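Local coordinates for protein paraflagellar rod component (Trypanosoma cruzi, PDB 6XYB) that is of unknown function, though it is named as a component of the kinetoplastid paraflagellar rod and binds metal ions, magnesium among them, at residues C[18-22]-C[23-27]; C[82-85]-C[86-90]. One frame throughout, in Å; residues are numbered along the deposited sequence.

Interaction 1 of 2, residues C[18-22]-C[23-27]; sequences ITMLG and SALRE
The carbonyl oxygen of G22 takes the one hydrogen bond of this contact, from the backbone N of L25 at 3.3 Å. It closes a type I beta turn, G22 to L25, that carries the chain off the end of strand 17-21 and toward helix 27-36. The N-H points well at its acceptor (162°), but the donor stands above the carbonyl plane, 61° out of it, and not on a lone pair. The same oxygen has L25 CB beside it at 3.3 Å. At the backbone angles of G22 a CB would be jammed against the carbonyl oxygen of L21, which by itself calls for glycine.

Past the bond, the turn brings L25 back over M20. L25 has CG anti to its backbone N (chi1 177°), which swings CD2 against M20 CB, 3.7 Å away. M20 sets its CG beside its own backbone N; the chain runs extended to SD and then bends at chi3, bringing the methyl CE to within 4.0 Å of L25 CD2. The two side chains cross at about a right angle and touch through carbon alone. V30 of helix 27-36 packs on both, W63 and L7 add to the cover of L25, and F54 and L33 to that of M20.

The outer corner of the turn is different: S23 and A24 are exposed and lean on P5. R26 is the N-cap residue of the next helix, and its guanidinium forms a salt bridge, NH2 to OE1 of E91.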
ATOM      1  N   ILE C  18      -1.403  18.497  -1.250  1.00 14.59           N
ATOM      2  CA  ILE C  18      -1.847  17.565  -0.199  1.00 14.83           C
ATOM      3  C   ILE C  18      -3.333  17.840   0.060  1.00 12.74           C
ATOM      4  O   ILE C  18      -3.740  18.978   0.302  1.00 15.08           O
ATOM      5  CB  ILE C  18      -1.038  17.730   1.096  1.00 15.16           C
ATOM      6  CG1 ILE C  18       0.453  17.489   0.857  1.00 21.04           C
ATOM      7  CG2 ILE C  18      -1.640  16.833   2.187  1.00 17.14           C
ATOM      8  CD1 ILE C  18       1.336  18.102   1.883  1.00 24.67           C
ATOM      9  N   THR C  19      -4.164  16.802   0.009  1.00 13.90           N
ATOM     10  CA  THR C  19      -5.602  16.878   0.298  1.00 14.72           C
ATOM     11  C   THR C  19      -5.936  15.936   1.460  1.00 12.49           C
ATOM     12  O   THR C  19      -5.382  14.830   1.516  1.00 15.11           O
ATOM     13  CB  THR C  19      -6.421  16.565  -0.946  1.00 14.84           C
ATOM     14  OG1 THR C  19      -5.993  15.378  -1.591  1.00 16.93           O
ATOM     15  CG2 THR C  19      -6.364  17.658  -1.975  1.00 17.62           C
ATOM     16  N   MET C  20      -6.859  16.353   2.309  1.00 13.88           N
ATOM     17  CA  MET C  20      -7.277  15.577   3.477  1.00 12.79           C
ATOM     18  C   MET C  20      -8.783  15.493   3.495  1.00 15.00           C
ATOM     19  O   MET C  20      -9.435  16.540   3.465  1.00 16.49           O
ATOM     20  CB  MET C  20      -6.743  16.254   4.747  1.00 16.50           C
ATOM     21  CG  MET C  20      -5.267  16.529   4.683  1.00 16.19           C
ATOM     22  SD  MET C  20      -4.488  16.788   6.254  1.00 23.12           S
ATOM     23  CE  MET C  20      -5.214  18.268   6.768  1.00 19.60           C
ATOM     24  N   LEU C  21      -9.319  14.271   3.511  1.00 15.61           N
ATOM     25  CA  LEU C  21     -10.774  13.990   3.546  1.00 15.45           C
ATOM     26  C   LEU C  21     -11.094  13.216   4.799  1.00 15.21           C
ATOM     27  O   LEU C  21     -10.372  12.369   5.183  1.00 16.69           O
ATOM     28  CB  LEU C  21     -11.179  13.134   2.353  1.00 19.13           C
ATOM     29  CG  LEU C  21     -11.208  13.746   0.972  1.00 21.39           C
ATOM     30  CD1 LEU C  21      -9.800  13.895   0.450  1.00 23.81           C
ATOM     31  CD2 LEU C  21     -12.071  12.861   0.066  1.00 24.79           C
ATOM     32  N   GLY C  22     -12.235  13.522   5.389  1.00 18.80           N
ATOM     33  CA  GLY C  22     -12.709  12.854   6.602  1.00 19.66           C
ATOM     34  C   GLY C  22     -13.610  13.769   7.411  1.00 22.67           C
ATOM     35  O   GLY C  22     -13.128  14.850   7.755  1.00 27.29           O
ATOM     36  N   SER C  23     -14.855  13.365   7.685  1.00 25.60           N
ATOM     37  CA  SER C  23     -15.897  14.165   8.397  1.00 32.12           C
ATOM     38  C   SER C  23     -15.385  14.604   9.768  1.00 37.01           C
ATOM     39  O   SER C  23     -15.731  15.731  10.203  1.00 44.08           O
ATOM     40  CB  SER C  23     -17.217  13.419   8.542  1.00 33.10           C
ATOM     41  OG  SER C  23     -17.036  12.070   8.982  1.00 40.46           O
ATOM     42  N   ALA C  24     -14.674  13.734  10.470  1.00 25.43           N
ATOM     43  CA  ALA C  24     -14.242  13.923  11.866  1.00 24.98           C
ATOM     44  C   ALA C  24     -12.868  14.577  12.001  1.00 25.39           C
ATOM     45  O   ALA C  24     -12.368  14.667  13.141  1.00 29.21           O
ATOM     46  CB  ALA C  24     -14.245  12.597  12.556  1.00 26.54           C
ATOM     47  N   LEU C  25     -12.294  15.077  10.920  1.00 26.77           N
ATOM     48  CA  LEU C  25     -11.017  15.819  10.965  1.00 24.87           C
ATOM     49  C   LEU C  25     -11.286  17.200  11.581  1.00 27.46           C
ATOM     50  O   LEU C  25     -12.060  17.960  11.011  1.00 28.17           O
ATOM     51  CB  LEU C  25     -10.482  15.878   9.528  1.00 28.68           C
ATOM     52  CG  LEU C  25      -9.195  16.664   9.337  1.00 26.71           C
ATOM     53  CD1 LEU C  25      -8.073  16.105  10.200  1.00 28.27           C
ATOM     54  CD2 LEU C  25      -8.770  16.700   7.869  1.00 28.84           C
ATOM     55  N   ARG C  26     -10.642  17.514  12.709  1.00 22.77           N
ATOM     56  CA  ARG C  26     -10.860  18.796  13.370  1.00 25.00           C
ATOM     57  C   ARG C  26      -9.870  19.864  12.890  1.00 24.15           C
ATOM     58  O   ARG C  26      -8.742  19.517  12.459  1.00 24.02           O
ATOM     59  CB  ARG C  26     -10.858  18.609  14.889  1.00 26.48           C
ATOM     60  CG  ARG C  26      -9.487  18.406  15.480  1.00 25.98           C
ATOM     61  CD  ARG C  26      -9.532  18.307  16.956  1.00 27.39           C
ATOM     62  NE  ARG C  26      -8.176  18.061  17.416  1.00 29.85           N
ATOM     63  CZ  ARG C  26      -7.722  18.406  18.626  1.00 28.24           C
ATOM     64  NH1 ARG C  26      -8.507  19.054  19.457  1.00 28.95           N
ATOM     65  NH2 ARG C  26      -6.481  18.107  18.979  1.00 28.12           N
ATOM     66  N   GLU C  27     -10.263  21.146  12.991  1.00 24.11           N
ATOM     67  CA  GLU C  27      -9.387  22.223  12.463  1.00 26.90           C
ATOM     68  C   GLU C  27      -8.063  22.220  13.247  1.00 23.65           C
ATOM     69  O   GLU C  27      -7.022  22.601  12.687  1.00 25.61           O
ATOM     70  CB  GLU C  27     -10.160  23.531  12.442  1.00 33.44           C
ATOM     71  CG  GLU C  27      -9.538  24.500  11.436  1.00 53.57           C
ATOM     72  CD  GLU C  27     -10.344  25.728  11.043  1.00 64.52           C
ATOM     73  OE1 GLU C  27     -11.553  25.746  11.333  1.00 65.43           O
ATOM     74  OE2 GLU C  27      -9.757  26.670  10.439  1.00 55.06           O
TER

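Interaction 2 of 2, residues C[82-85]-C[86-90]; sequences LTII and EGLEG
I84 and L88 touch one turn apart on helix 74-90, CG2 of I84 against CD1 of L88 at 3.7 Å, the two side chains lying side by side and pointing the same way. This is the i to i+4 spacing of an alpha helix, and the pair makes the tightly packed face: V9 of strand 6-13 lies against both, I37 covers I84, and L7, T29, L33 and W93 touch L88. In I84, chi1 of -64° places CG1 beside the backbone N and CG2 anti to it, which turns the CG2 methyl along the helix toward L88.

Four backbone bonds carry the turn beneath them. The shortest runs from E86 N to L82 O, 2.8 Å, and L88 N reaches I84 O at 3.0 Å with a nearly straight N-H (167°). Between these two, G87 N bonds to T83 O at 2.9 Å.

The other flank mixes the two glutamates with L82 and I85 and meets the third subunit. E86 and E89 extend beyond CG without closing on each other, and N6 of the third subunit takes both: its N bonds to E86 OE2, its ND2 to E89 OE1. E86 is buried there, while E89 stays partly exposed and gives the contact its more open side. Close to the backbone E86 stays snug, with CB and CG each 3.3 Å from L82 O.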
ATOM      1  N   LEU C  82       6.162  10.905   6.233  1.00 18.76           N
ATOM      2  CA  LEU C  82       6.457  10.647   7.663  1.00 21.49           C
ATOM      3  C   LEU C  82       5.866  11.723   8.581  1.00 21.92           C
ATOM      4  O   LEU C  82       5.332  11.414   9.668  1.00 22.24           O
ATOM      5  CB  LEU C  82       7.971  10.545   7.912  1.00 25.34           C
ATOM      6  CG  LEU C  82       8.504   9.147   8.133  1.00 31.59           C
ATOM      7  CD1 LEU C  82       9.907   9.208   8.719  1.00 29.19           C
ATOM      8  CD2 LEU C  82       7.584   8.277   8.975  1.00 26.34           C
ATOM      9  N   THR C  83       5.997  12.989   8.198  1.00 21.84           N
ATOM     10  CA  THR C  83       5.535  14.081   9.101  0.50 22.67           C
ATOM     11  C   THR C  83       3.994  14.035   9.195  1.00 19.51           C
ATOM     12  O   THR C  83       3.479  14.244  10.273  1.00 22.84           O
ATOM     13  CB  THR C  83       6.089  15.477   8.756  0.50 26.83           C
ATOM     14  OG1 THR C  83       5.500  15.996   7.558  0.50 30.06           O
ATOM     15  CG2 THR C  83       7.598  15.528   8.627  0.50 30.87           C
ATOM     16  N   ILE C  84       3.299  13.719   8.097  1.00 18.84           N
ATOM     17  CA  ILE C  84       1.817  13.549   8.137  1.00 19.21           C
ATOM     18  C   ILE C  84       1.486  12.401   9.092  1.00 18.12           C
ATOM     19  O   ILE C  84       0.569  12.534   9.905  1.00 19.71           O
ATOM     20  CB  ILE C  84       1.218  13.348   6.733  1.00 19.38           C
ATOM     21  CG1 ILE C  84       1.429  14.588   5.846  1.00 21.78           C
ATOM     22  CG2 ILE C  84      -0.235  12.842   6.832  1.00 18.62           C
ATOM     23  CD1 ILE C  84       1.156  14.310   4.392  1.00 22.82           C
ATOM     24  N   ILE C  85       2.157  11.270   8.909  1.00 17.23           N
ATOM     25  CA  ILE C  85       1.801  10.074   9.743  1.00 18.27           C
ATOM     26  C   ILE C  85       2.062  10.417  11.216  1.00 18.08           C
ATOM     27  O   ILE C  85       1.257  10.092  12.071  1.00 19.50           O
ATOM     28  CB  ILE C  85       2.590   8.841   9.308  1.00 17.59           C
ATOM     29  CG1 ILE C  85       2.171   8.436   7.884  1.00 16.50           C
ATOM     30  CG2 ILE C  85       2.491   7.708  10.332  1.00 19.41           C
ATOM     31  CD1 ILE C  85       3.189   7.620   7.146  1.00 16.36           C
ATOM     32  N   GLU C  86       3.217  10.978  11.505  1.00 19.70           N
ATOM     33  CA  GLU C  86       3.629  11.286  12.890  1.00 21.01           C
ATOM     34  C   GLU C  86       2.645  12.287  13.507  1.00 23.62           C
ATOM     35  O   GLU C  86       2.150  12.105  14.635  1.00 23.29           O
ATOM     36  CB  GLU C  86       5.077  11.811  12.893  1.00 25.11           C
ATOM     37  CG  GLU C  86       6.058  10.686  12.760  1.00 32.31           C
ATOM     38  CD  GLU C  86       7.474  11.027  13.105  1.00 42.60           C
ATOM     39  OE1 GLU C  86       7.754  12.254  13.171  1.00 52.22           O
ATOM     40  OE2 GLU C  86       8.254  10.052  13.363  1.00 42.63           O
ATOM     41  N   GLY C  87       2.290  13.275  12.739  1.00 20.80           N
ATOM     42  CA  GLY C  87       1.398  14.307  13.266  1.00 20.51           C
ATOM     43  C   GLY C  87       0.003  13.779  13.557  1.00 20.06           C
ATOM     44  O   GLY C  87      -0.594  14.063  14.604  1.00 23.24           O
ATOM     45  N   LEU C  88      -0.530  12.994  12.625  1.00 19.12           N
ATOM     46  CA  LEU C  88      -1.845  12.370  12.815  1.00 19.37           C
ATOM     47  C   LEU C  88      -1.795  11.343  13.942  1.00 17.40           C
ATOM     48  O   LEU C  88      -2.842  11.233  14.646  1.00 20.36           O
ATOM     49  CB  LEU C  88      -2.325  11.813  11.493  1.00 19.19           C
ATOM     50  CG  LEU C  88      -2.739  12.854  10.470  1.00 17.99           C
ATOM     51  CD1 LEU C  88      -3.001  12.176   9.122  1.00 16.94           C
ATOM     52  CD2 LEU C  88      -3.966  13.577  10.955  1.00 17.18           C
ATOM     53  N   GLU C  89      -0.680  10.628  14.142  1.00 19.84           N
ATOM     54  CA  GLU C  89      -0.638   9.589  15.200  1.00 22.33           C
ATOM     55  C   GLU C  89      -0.852  10.329  16.534  1.00 25.50           C
ATOM     56  O   GLU C  89      -1.667   9.855  17.347  1.00 26.78           O
ATOM     57  CB  GLU C  89       0.636   8.744  15.121  1.00 26.69           C
ATOM     58  CG  GLU C  89       0.543   7.488  15.978  1.00 31.08           C
ATOM     59  CD  GLU C  89       1.767   6.602  16.141  1.00 40.34           C
ATOM     60  OE1 GLU C  89       2.912   6.975  15.712  1.00 41.29           O
ATOM     61  OE2 GLU C  89       1.556   5.496  16.687  1.00 41.67           O
ATOM     62  N   GLY C  90      -0.193  11.474  16.733  1.00 22.80           N
ATOM     63  CA  GLY C  90      -0.309  12.241  17.993  1.00 23.48           C
ATOM     64  C   GLY C  90      -1.727  12.743  18.222  1.00 25.69           C
ATOM     65  O   GLY C  90      -2.099  12.946  19.398  1.00 34.89           O
TER

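In the fold
Interaction 1 is a surface turn and interaction 2 a buried length of helix; their centres lie 14 Å apart and their nearest atoms about 4 Å, without touching. Both pack on strand 6-13, through L7 and V9, and on helix 27-36, through L33, so their apolar sides face common neighbours. Chemistry follows place: residues 18-27 rely on one long turn bond and one methionine-leucine pair, while residues 82-90 have regular helical bonding. From interaction 1, R26 also reaches E91, the residue after 82-90. Interaction 2 meets the third subunit through its glutamates, among others, whereas interaction 1 reaches the second through L21 on S78.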